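Local coordinates for acyl-CoA dehydrogenase domain protein Tcur3483 (PDB 6WY9) that binds FAD and is probably an oxidoreductase acting on CH-CH groups, like acyl-CoA dehydrogenases, at residues F142-G150 with D172-G180; T183-C191 with I203-D211. All blocks are in the same frame, centred on the assembly; numbering follows the deposited sequence.

Contact 1: F142-G150 with D172-G180. With FDA (dihydroflavine-adenine dinucleotide), chain C.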
loop_
_atom_site.group_PDB
_atom_site.type_symbol
_atom_site.label_atom_id
_atom_site.label_comp_id
_atom_site.label_asym_id
_atom_site.label_seq_id
_atom_site.Cartn_x
_atom_site.Cartn_y
_atom_site.Cartn_z
ATOM N N PHE A 142 -29.550 25.483 4.440
ATOM C CA PHE A 142 -28.384 26.116 5.033
ATOM C C PHE A 142 -27.144 25.760 4.241
ATOM O O PHE A 142 -27.065 24.685 3.648
ATOM C CB PHE A 142 -28.148 25.664 6.479
ATOM C CG PHE A 142 -28.884 26.494 7.524
ATOM C CD1 PHE A 142 -30.225 26.287 7.762
ATOM C CD2 PHE A 142 -28.214 27.466 8.283
ATOM C CE1 PHE A 142 -30.912 27.047 8.728
ATOM C CE2 PHE A 142 -28.885 28.218 9.249
ATOM C CZ PHE A 142 -30.246 27.997 9.465
ATOM N N ALA A 143 -26.151 26.642 4.281
ATOM C CA ALA A 143 -24.827 26.323 3.776
ATOM C C ALA A 143 -23.812 26.572 4.895
ATOM O O ALA A 143 -24.037 27.403 5.781
ATOM C CB ALA A 143 -24.523 27.140 2.490
ATOM N N ILE A 144 -22.708 25.814 4.888
ATOM C CA ILE A 144 -21.717 25.878 5.966
ATOM C C ILE A 144 -20.630 26.881 5.596
ATOM O O ILE A 144 -19.907 26.693 4.606
ATOM C CB ILE A 144 -21.073 24.508 6.251
ATOM C CG1 ILE A 144 -22.095 23.447 6.667
ATOM C CG2 ILE A 144 -20.050 24.689 7.395
ATOM C CD1 ILE A 144 -22.868 23.818 7.933
ATOM N N GLY A 145 -20.447 27.888 6.438
ATOM C CA GLY A 145 -19.422 28.887 6.202
ATOM C C GLY A 145 -18.252 28.792 7.166
ATOM O O GLY A 145 -18.159 29.599 8.096
ATOM N N TYR A 146 -17.359 27.808 6.976
ATOM C CA TYR A 146 -16.173 27.687 7.830
ATOM C C TYR A 146 -14.906 28.191 7.142
ATOM O O TYR A 146 -14.268 29.159 7.594
ATOM C CB TYR A 146 -15.975 26.228 8.246
ATOM C CG TYR A 146 -17.019 25.683 9.189
ATOM C CD1 TYR A 146 -17.868 26.525 9.896
ATOM C CD2 TYR A 146 -17.144 24.314 9.366
ATOM C CE1 TYR A 146 -18.818 26.002 10.750
ATOM C CE2 TYR A 146 -18.063 23.804 10.206
ATOM C CZ TYR A 146 -18.907 24.633 10.888
ATOM O OH TYR A 146 -19.823 24.051 11.732
ATOM N N THR A 147 -14.576 27.559 6.015
ATOM C CA THR A 147 -13.268 27.628 5.391
ATOM C C THR A 147 -13.010 28.999 4.806
ATOM O O THR A 147 -13.891 29.605 4.191
ATOM C CB THR A 147 -13.192 26.552 4.292
ATOM O OG1 THR A 147 -13.471 25.277 4.882
ATOM C CG2 THR A 147 -11.802 26.517 3.600
ATOM N N GLU A 148 -11.791 29.494 4.996
ATOM C CA GLU A 148 -11.315 30.734 4.407
ATOM C C GLU A 148 -10.059 30.448 3.596
ATOM O O GLU A 148 -9.368 29.454 3.844
ATOM C CB GLU A 148 -10.985 31.775 5.491
ATOM C CG GLU A 148 -12.143 31.943 6.462
ATOM C CD GLU A 148 -11.918 33.029 7.528
ATOM O OE1 GLU A 148 -10.735 33.414 7.802
ATOM O OE2 GLU A 148 -12.954 33.490 8.102
ATOM N N PRO A 149 -9.706 31.319 2.662
ATOM C CA PRO A 149 -8.385 31.184 2.021
ATOM C C PRO A 149 -7.241 31.007 3.022
ATOM O O PRO A 149 -6.343 30.205 2.751
ATOM C CB PRO A 149 -8.246 32.497 1.214
ATOM C CG PRO A 149 -9.684 32.890 0.912
ATOM C CD PRO A 149 -10.490 32.465 2.142
ATOM N N GLY A 150 -7.211 31.758 4.142
ATOM C CA GLY A 150 -6.164 31.630 5.139
ATOM C C GLY A 150 -6.430 30.640 6.266
ATOM O O GLY A 150 -5.635 30.517 7.209
ATOM N N ASP A 172 -17.571 41.160 8.588
ATOM C CA ASP A 172 -16.669 41.476 7.494
ATOM C C ASP A 172 -15.712 40.322 7.303
ATOM O O ASP A 172 -14.980 39.962 8.228
ATOM C CB ASP A 172 -15.884 42.760 7.769
ATOM C CG ASP A 172 -16.759 43.986 7.741
ATOM O OD1 ASP A 172 -17.231 44.347 6.639
ATOM O OD2 ASP A 172 -16.986 44.570 8.827
ATOM N N GLY A 173 -15.700 39.762 6.104
ATOM C CA GLY A 173 -14.727 38.739 5.759
ATOM C C GLY A 173 -15.192 38.023 4.509
ATOM O O GLY A 173 -15.998 38.551 3.740
ATOM N N SER A 174 -14.697 36.806 4.350
ATOM C CA SER A 174 -15.074 35.972 3.217
ATOM C C SER A 174 -14.836 34.517 3.588
ATOM O O SER A 174 -14.078 34.216 4.512
ATOM C CB SER A 174 -14.254 36.329 1.984
ATOM O OG SER A 174 -12.970 35.780 2.174
ATOM N N LYS A 175 -15.480 33.611 2.839
ATOM C CA LYS A 175 -15.289 32.176 2.988
ATOM C C LYS A 175 -15.099 31.564 1.600
ATOM O O LYS A 175 -15.419 32.174 0.582
ATOM C CB LYS A 175 -16.476 31.499 3.705
ATOM C CG LYS A 175 -16.768 32.056 5.121
ATOM C CD LYS A 175 -15.753 31.543 6.164
ATOM C CE LYS A 175 -15.964 32.246 7.529
ATOM N NZ LYS A 175 -15.127 31.623 8.632
ATOM N N ILE A 176 -14.594 30.347 1.557
ATOM C CA ILE A 176 -14.278 29.732 0.276
ATOM C C ILE A 176 -14.762 28.292 0.307
ATOM O O ILE A 176 -14.768 27.634 1.353
ATOM C CB ILE A 176 -12.752 29.849 -0.046
ATOM C CG1 ILE A 176 -12.429 29.240 -1.425
ATOM C CG2 ILE A 176 -11.936 29.160 1.036
ATOM C CD1 ILE A 176 -11.212 29.860 -2.146
ATOM N N PHE A 177 -15.200 27.798 -0.850
ATOM C CA PHE A 177 -15.782 26.458 -0.956
ATOM C C PHE A 177 -17.071 26.324 -0.125
ATOM O O PHE A 177 -17.371 25.260 0.440
ATOM C CB PHE A 177 -14.786 25.335 -0.578
ATOM C CG PHE A 177 -13.440 25.470 -1.217
ATOM C CD1 PHE A 177 -13.296 25.397 -2.594
ATOM C CD2 PHE A 177 -12.306 25.695 -0.436
ATOM C CE1 PHE A 177 -12.029 25.576 -3.196
ATOM C CE2 PHE A 177 -11.026 25.849 -1.028
ATOM C CZ PHE A 177 -10.899 25.789 -2.415
ATOM N N THR A 178 -17.872 27.379 -0.097
ATOM C CA THR A 178 -19.158 27.368 0.604
ATOM C C THR A 178 -20.174 26.646 -0.266
ATOM O O THR A 178 -20.938 27.283 -0.989
ATOM C CB THR A 178 -19.634 28.794 0.882
ATOM O OG1 THR A 178 -18.550 29.601 1.381
ATOM C CG2 THR A 178 -20.761 28.779 1.893
ATOM N N SER A 179 -20.241 25.312 -0.148
ATOM C CA SER A 179 -21.163 24.539 -0.979
ATOM C C SER A 179 -22.596 24.934 -0.700
ATOM O O SER A 179 -23.015 25.010 0.462
ATOM C CB SER A 179 -21.052 23.025 -0.744
ATOM O OG SER A 179 -19.719 22.621 -0.712
ATOM N N GLY A 180 -23.360 25.074 -1.780
ATOM C CA GLY A 180 -24.756 25.428 -1.739
ATOM C C GLY A 180 -25.041 26.894 -1.441
ATOM O O GLY A 180 -26.214 27.260 -1.335
HETATM P PA FDA C . -5.086 23.119 3.423
HETATM O O1A FDA C . -4.218 24.005 2.587
HETATM O O2A FDA C . -5.375 23.500 4.884
HETATM O O5B FDA C . -4.300 21.627 3.579
HETATM C C5B FDA C . -4.058 21.138 2.286
HETATM C C4B FDA C . -3.433 19.741 2.455
HETATM O O4B FDA C . -2.271 19.930 3.396
HETATM C C3B FDA C . -4.320 18.772 3.239
HETATM O O3B FDA C . -5.165 18.052 2.420
HETATM C C2B FDA C . -3.288 17.817 3.811
HETATM O O2B FDA C . -2.674 16.926 2.803
HETATM C C1B FDA C . -2.130 18.760 4.262
HETATM N N9A FDA C . -2.163 19.136 5.674
HETATM C C8A FDA C . -2.852 20.200 6.289
HETATM N N7A FDA C . -2.599 20.283 7.589
HETATM C C5A FDA C . -1.726 19.248 7.848
HETATM C C6A FDA C . -1.134 18.819 9.047
HETATM N N6A FDA C . -1.362 19.450 10.214
HETATM N N1A FDA C . -0.304 17.753 9.054
HETATM C C2A FDA C . -0.125 17.162 7.836
HETATM N N3A FDA C . -0.627 17.450 6.610
HETATM C C4A FDA C . -1.427 18.526 6.661
HETATM N N1 FDA C . -15.759 24.275 3.605
HETATM C C2 FDA C . -16.786 25.019 4.223
HETATM O O2 FDA C . -16.507 25.865 5.102
HETATM N N3 FDA C . -18.082 24.747 3.800
HETATM C C4 FDA C . -18.421 23.802 2.804
HETATM O O4 FDA C . -19.593 23.653 2.484
HETATM C C4X FDA C . -17.312 23.091 2.225
HETATM N N5 FDA C . -17.561 22.143 1.232
HETATM C C5X FDA C . -16.548 21.838 0.363
HETATM C C6 FDA C . -16.801 21.272 -0.832
HETATM C C7 FDA C . -15.723 20.998 -1.711
HETATM C C7M FDA C . -16.033 20.408 -2.963
HETATM C C8 FDA C . -14.445 21.258 -1.381
HETATM C C8M FDA C . -13.320 20.963 -2.291
HETATM C C9 FDA C . -14.177 21.810 -0.140
HETATM C C9A FDA C . -15.230 22.109 0.718
HETATM N N10 FDA C . -14.980 22.666 1.983
HETATM C C10 FDA C . -16.041 23.336 2.601
HETATM C "C1'" FDA C . -13.586 23.067 2.327
HETATM C "C2'" FDA C . -12.845 21.964 3.133
HETATM O "O2'" FDA C . -13.318 21.895 4.391
HETATM C "C3'" FDA C . -11.315 22.413 3.064
HETATM O "O3'" FDA C . -10.802 22.254 1.757
HETATM C "C4'" FDA C . -10.486 21.654 4.089
HETATM O "O4'" FDA C . -10.864 22.108 5.343
HETATM C "C5'" FDA C . -8.984 21.855 3.751
HETATM O "O5'" FDA C . -8.700 23.217 3.876
HETATM P P FDA C . -7.747 23.686 2.629
HETATM O O1P FDA C . -8.496 23.341 1.434
HETATM O O2P FDA C . -7.352 25.129 2.899
HETATM O O3P FDA C . -6.387 22.734 2.602
HETATM O O HOH W 1 -22.103 24.024 2.850
#
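Ile176 N gives a hydrogen bond to Thr147 O (2.8 Å), the one backbone bond between 142-150 and 172-180. The two segments come from different beta-sheets of the acyl-CoA dehydrogenase middle domain and together form part of the flavin site. Lys175 joins them by its side chain. Turned about CB-CG (chi2 -76°) and extended beyond, it runs along the backbone of Gly145 to Thr147. Its NZ donates to Tyr146 O (2.8 Å), forms a salt bridge with Glu148 OE2 (2.9 Å), and also hydrogen-bonds Ala190 O. The carboxylate is met on its anti side, out of plane; Thr160 OG1 and Thr159 N hold its two oxygens. A methionine in place of Lys175 would probably leave Glu148 without its charge partner and Tyr146 O without its donor, so the Tyr146-Glu148 backbone could shift. Further along, Ile176 CG2 packs against Pro149 CD, and Thr147 CG2 lies at the edge of the Phe177 ring. The isoalloxazine is read mostly by backbone atoms. Its N3 donates to Ile144 O (2.8 Å), while Ser179 N reaches O4. A water bridges Ile144 N, Ser179 O and the same O4. Tyr146 N and Thr147 N both donate to O2. Thr147 OG1, placed beside its own backbone N (chi1 -56°), accepts from flavin N1 at 2.8 Å.

Contact 2: T183-C191 with I203-D211; sequences TADYIWLAC and ISIIIVPTD
Trp188 and Ile205 meet on the face of the sheet that also carries Tyr186, Ala190, Ile207 and Pro209. From CB of Ile205, two branches reach the indole. CG2, anti to the backbone N, lies over the six-membered ring, 3.6 Å from its centroid and 10° off the normal, a CH-pi contact. The other branch runs through CG1, and its CD1 tip touches Trp188 NE1 (3.7 Å) and Ala190 CB. The indole NE1 itself is hydrogen-bonded to the OH of Tyr146, which belongs to the FAD site. Tyr186 CB and ring lie against Ile207 CG2, and its CE1 meets Pro209 CB. Strands 186-191 and 203-209 form an antiparallel beta hairpin of the middle domain, their axes 4.5 Å apart. Ile187 with Val208, Leu189 with Ile206 and Cys191 with Ser204 are the hydrogen-bonded pairs, each with two backbone bonds. Their side chains point to the opposite face, where Leu189 CD2 meets Val208 CG2 (3.8 Å) and Cys191 SG meets Ile206 CD1. Ile171 and Lys175 of strand 168-176 also pack on this face. At the open end of the hairpin, Thr210 pairs with the chain ahead of strand 186-191. Its N donates to Asp185 O (3.0 Å). The Thr210 methyl, CG2, lies 3.7 Å from Ile187 CD1, and OG1 donates to Ala184 O at 2.7 Å.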
loop_
_atom_site.group_PDB
_atom_site.type_symbol
_atom_site.label_atom_id
_atom_site.label_comp_id
_atom_site.label_asym_id
_atom_site.label_seq_id
_atom_site.Cartn_x
_atom_site.Cartn_y
_atom_site.Cartn_z
ATOM N N THR A 183 -27.716 28.455 -3.479
ATOM C CA THR A 183 -29.085 27.948 -3.383
ATOM C C THR A 183 -29.632 27.963 -1.969
ATOM O O THR A 183 -30.804 27.641 -1.785
ATOM C CB THR A 183 -29.189 26.499 -3.926
ATOM O OG1 THR A 183 -28.401 25.602 -3.128
ATOM C CG2 THR A 183 -28.706 26.424 -5.359
ATOM N N ALA A 184 -28.824 28.307 -0.975
ATOM C CA ALA A 184 -29.238 28.319 0.419
ATOM C C ALA A 184 -29.956 29.626 0.773
ATOM O O ALA A 184 -29.812 30.651 0.099
ATOM C CB ALA A 184 -28.030 28.130 1.342
ATOM N N ASP A 185 -30.736 29.566 1.856
ATOM C CA ASP A 185 -31.362 30.736 2.459
ATOM C C ASP A 185 -30.555 31.325 3.606
ATOM O O ASP A 185 -30.766 32.497 3.947
ATOM C CB ASP A 185 -32.748 30.383 2.997
ATOM C CG ASP A 185 -33.604 29.690 1.975
ATOM O OD1 ASP A 185 -33.930 30.308 0.942
ATOM O OD2 ASP A 185 -33.933 28.514 2.199
ATOM N N TYR A 186 -29.677 30.536 4.233
ATOM C CA TYR A 186 -28.884 31.003 5.368
ATOM C C TYR A 186 -27.508 30.354 5.360
ATOM O O TYR A 186 -27.357 29.193 4.967
ATOM C CB TYR A 186 -29.545 30.681 6.699
ATOM C CG TYR A 186 -30.898 31.323 6.879
ATOM C CD1 TYR A 186 -31.009 32.666 7.245
ATOM C CD2 TYR A 186 -32.053 30.587 6.698
ATOM C CE1 TYR A 186 -32.248 33.248 7.413
ATOM C CE2 TYR A 186 -33.292 31.155 6.868
ATOM C CZ TYR A 186 -33.384 32.481 7.227
ATOM O OH TYR A 186 -34.625 33.031 7.393
ATOM N N ILE A 187 -26.512 31.117 5.823
ATOM C CA ILE A 187 -25.162 30.621 6.048
ATOM C C ILE A 187 -24.986 30.353 7.537
ATOM O O ILE A 187 -25.311 31.203 8.383
ATOM C CB ILE A 187 -24.095 31.616 5.544
ATOM C CG1 ILE A 187 -24.462 32.147 4.155
ATOM C CG2 ILE A 187 -22.729 30.946 5.491
ATOM C CD1 ILE A 187 -24.420 31.090 3.014
ATOM N N TRP A 188 -24.475 29.166 7.856
ATOM C CA TRP A 188 -24.030 28.840 9.208
ATOM C C TRP A 188 -22.584 29.313 9.290
ATOM O O TRP A 188 -21.676 28.628 8.827
ATOM C CB TRP A 188 -24.178 27.347 9.422
ATOM C CG TRP A 188 -23.624 26.726 10.624
ATOM C CD1 TRP A 188 -22.371 26.214 10.775
ATOM C CD2 TRP A 188 -24.346 26.404 11.825
ATOM N NE1 TRP A 188 -22.258 25.605 12.012
ATOM C CE2 TRP A 188 -23.452 25.721 12.679
ATOM C CE3 TRP A 188 -25.653 26.644 12.264
ATOM C CZ2 TRP A 188 -23.818 25.287 13.952
ATOM C CZ3 TRP A 188 -26.019 26.206 13.524
ATOM C CH2 TRP A 188 -25.104 25.537 14.355
ATOM N N LEU A 189 -22.367 30.513 9.846
ATOM C CA LEU A 189 -21.122 31.246 9.624
ATOM C C LEU A 189 -20.262 31.289 10.886
ATOM O O LEU A 189 -20.693 31.811 11.924
ATOM C CB LEU A 189 -21.400 32.663 9.128
ATOM C CG LEU A 189 -20.162 33.448 8.692
ATOM C CD1 LEU A 189 -19.596 32.877 7.384
ATOM C CD2 LEU A 189 -20.524 34.923 8.548
ATOM N N ALA A 190 -19.024 30.776 10.766
ATOM C CA ALA A 190 -18.037 30.822 11.838
ATOM C C ALA A 190 -17.267 32.135 11.748
ATOM O O ALA A 190 -16.628 32.401 10.730
ATOM C CB ALA A 190 -17.091 29.628 11.744
ATOM N N CYS A 191 -17.347 32.961 12.809
ATOM C CA CYS A 191 -16.761 34.299 12.846
ATOM C C CYS A 191 -15.893 34.474 14.087
ATOM O O CYS A 191 -16.167 33.900 15.147
ATOM C CB CYS A 191 -17.829 35.429 12.894
ATOM S SG CYS A 191 -19.135 35.428 11.654
ATOM N N ILE A 203 -14.381 32.488 18.781
ATOM C CA ILE A 203 -15.201 32.186 17.610
ATOM C C ILE A 203 -16.659 32.080 18.025
ATOM O O ILE A 203 -16.971 31.540 19.092
ATOM C CB ILE A 203 -14.719 30.882 16.960
ATOM C CG1 ILE A 203 -13.305 31.074 16.427
ATOM C CG2 ILE A 203 -15.667 30.423 15.822
ATOM C CD1 ILE A 203 -12.622 29.760 16.108
ATOM N N SER A 204 -17.549 32.586 17.181
ATOM C CA SER A 204 -18.973 32.320 17.331
ATOM C C SER A 204 -19.562 31.849 16.005
ATOM O O SER A 204 -19.037 32.142 14.925
ATOM C CB SER A 204 -19.715 33.563 17.837
ATOM O OG SER A 204 -19.083 34.086 18.994
ATOM N N ILE A 205 -20.634 31.072 16.107
ATOM C CA ILE A 205 -21.473 30.716 14.969
ATOM C C ILE A 205 -22.592 31.748 14.854
ATOM O O ILE A 205 -23.297 32.024 15.836
ATOM C CB ILE A 205 -22.029 29.290 15.152
ATOM C CG1 ILE A 205 -20.885 28.269 15.055
ATOM C CG2 ILE A 205 -23.184 28.988 14.176
ATOM C CD1 ILE A 205 -20.216 28.176 13.679
ATOM N N ILE A 206 -22.742 32.349 13.671
ATOM C CA ILE A 206 -23.815 33.312 13.414
ATOM C C ILE A 206 -24.578 32.928 12.144
ATOM O O ILE A 206 -23.966 32.600 11.115
ATOM C CB ILE A 206 -23.286 34.756 13.286
ATOM C CG1 ILE A 206 -22.323 35.078 14.428
ATOM C CG2 ILE A 206 -24.463 35.727 13.274
ATOM C CD1 ILE A 206 -21.839 36.573 14.484
ATOM N N ILE A 207 -25.911 32.994 12.200
ATOM C CA ILE A 207 -26.731 32.685 11.028
ATOM C C ILE A 207 -26.932 33.961 10.222
ATOM O O ILE A 207 -27.455 34.960 10.733
ATOM C CB ILE A 207 -28.078 32.048 11.412
ATOM C CG1 ILE A 207 -27.859 30.781 12.252
ATOM C CG2 ILE A 207 -28.932 31.726 10.135
ATOM C CD1 ILE A 207 -29.171 30.122 12.706
ATOM N N VAL A 208 -26.523 33.928 8.963
ATOM C CA VAL A 208 -26.583 35.080 8.076
ATOM C C VAL A 208 -27.555 34.765 6.947
ATOM O O VAL A 208 -27.350 33.794 6.211
ATOM C CB VAL A 208 -25.202 35.435 7.508
ATOM C CG1 VAL A 208 -25.329 36.651 6.582
ATOM C CG2 VAL A 208 -24.205 35.669 8.641
ATOM N N PRO A 209 -28.603 35.564 6.745
ATOM C CA PRO A 209 -29.486 35.340 5.592
ATOM C C PRO A 209 -28.761 35.649 4.286
ATOM O O PRO A 209 -27.974 36.598 4.200
ATOM C CB PRO A 209 -30.644 36.312 5.846
ATOM C CG PRO A 209 -30.008 37.420 6.610
ATOM C CD PRO A 209 -28.966 36.778 7.495
ATOM N N THR A 210 -29.018 34.823 3.265
ATOM C CA THR A 210 -28.329 34.992 1.994
ATOM C C THR A 210 -28.890 36.146 1.185
ATOM O O THR A 210 -28.310 36.488 0.150
ATOM C CB THR A 210 -28.365 33.689 1.157
ATOM O OG1 THR A 210 -29.713 33.189 1.011
ATOM C CG2 THR A 210 -27.499 32.639 1.811
ATOM N N ASP A 211 -29.982 36.755 1.625
ATOM C CA ASP A 211 -30.454 37.995 1.020
ATOM C C ASP A 211 -29.954 39.229 1.760
ATOM O O ASP A 211 -30.283 40.351 1.363
ATOM C CB ASP A 211 -31.983 38.014 0.973
ATOM C CG ASP A 211 -32.600 37.888 2.346
ATOM O OD1 ASP A 211 -31.846 37.862 3.345
ATOM O OD2 ASP A 211 -33.836 37.807 2.430
#

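In the fold
From the N terminus, the chain passes through helices up to 125-136 and then enters strand 142-145. Contact 1 closes the first loop, bringing 172-180 back to 142-150 after 21 residues. Contact 2 follows in series: 183-191 turns back through 11 residues to 203-211, so the two loops neither nest nor cross. They meet side by side, with centres about 9 Å apart. Strand 142-145 runs parallel to strand 186-192 in one sheet, and Ala143 O is 2.8 Å from Trp188 N. Strand 168-176 belongs to the other sheet. Lys175 ties it to strand 186-192 of the first.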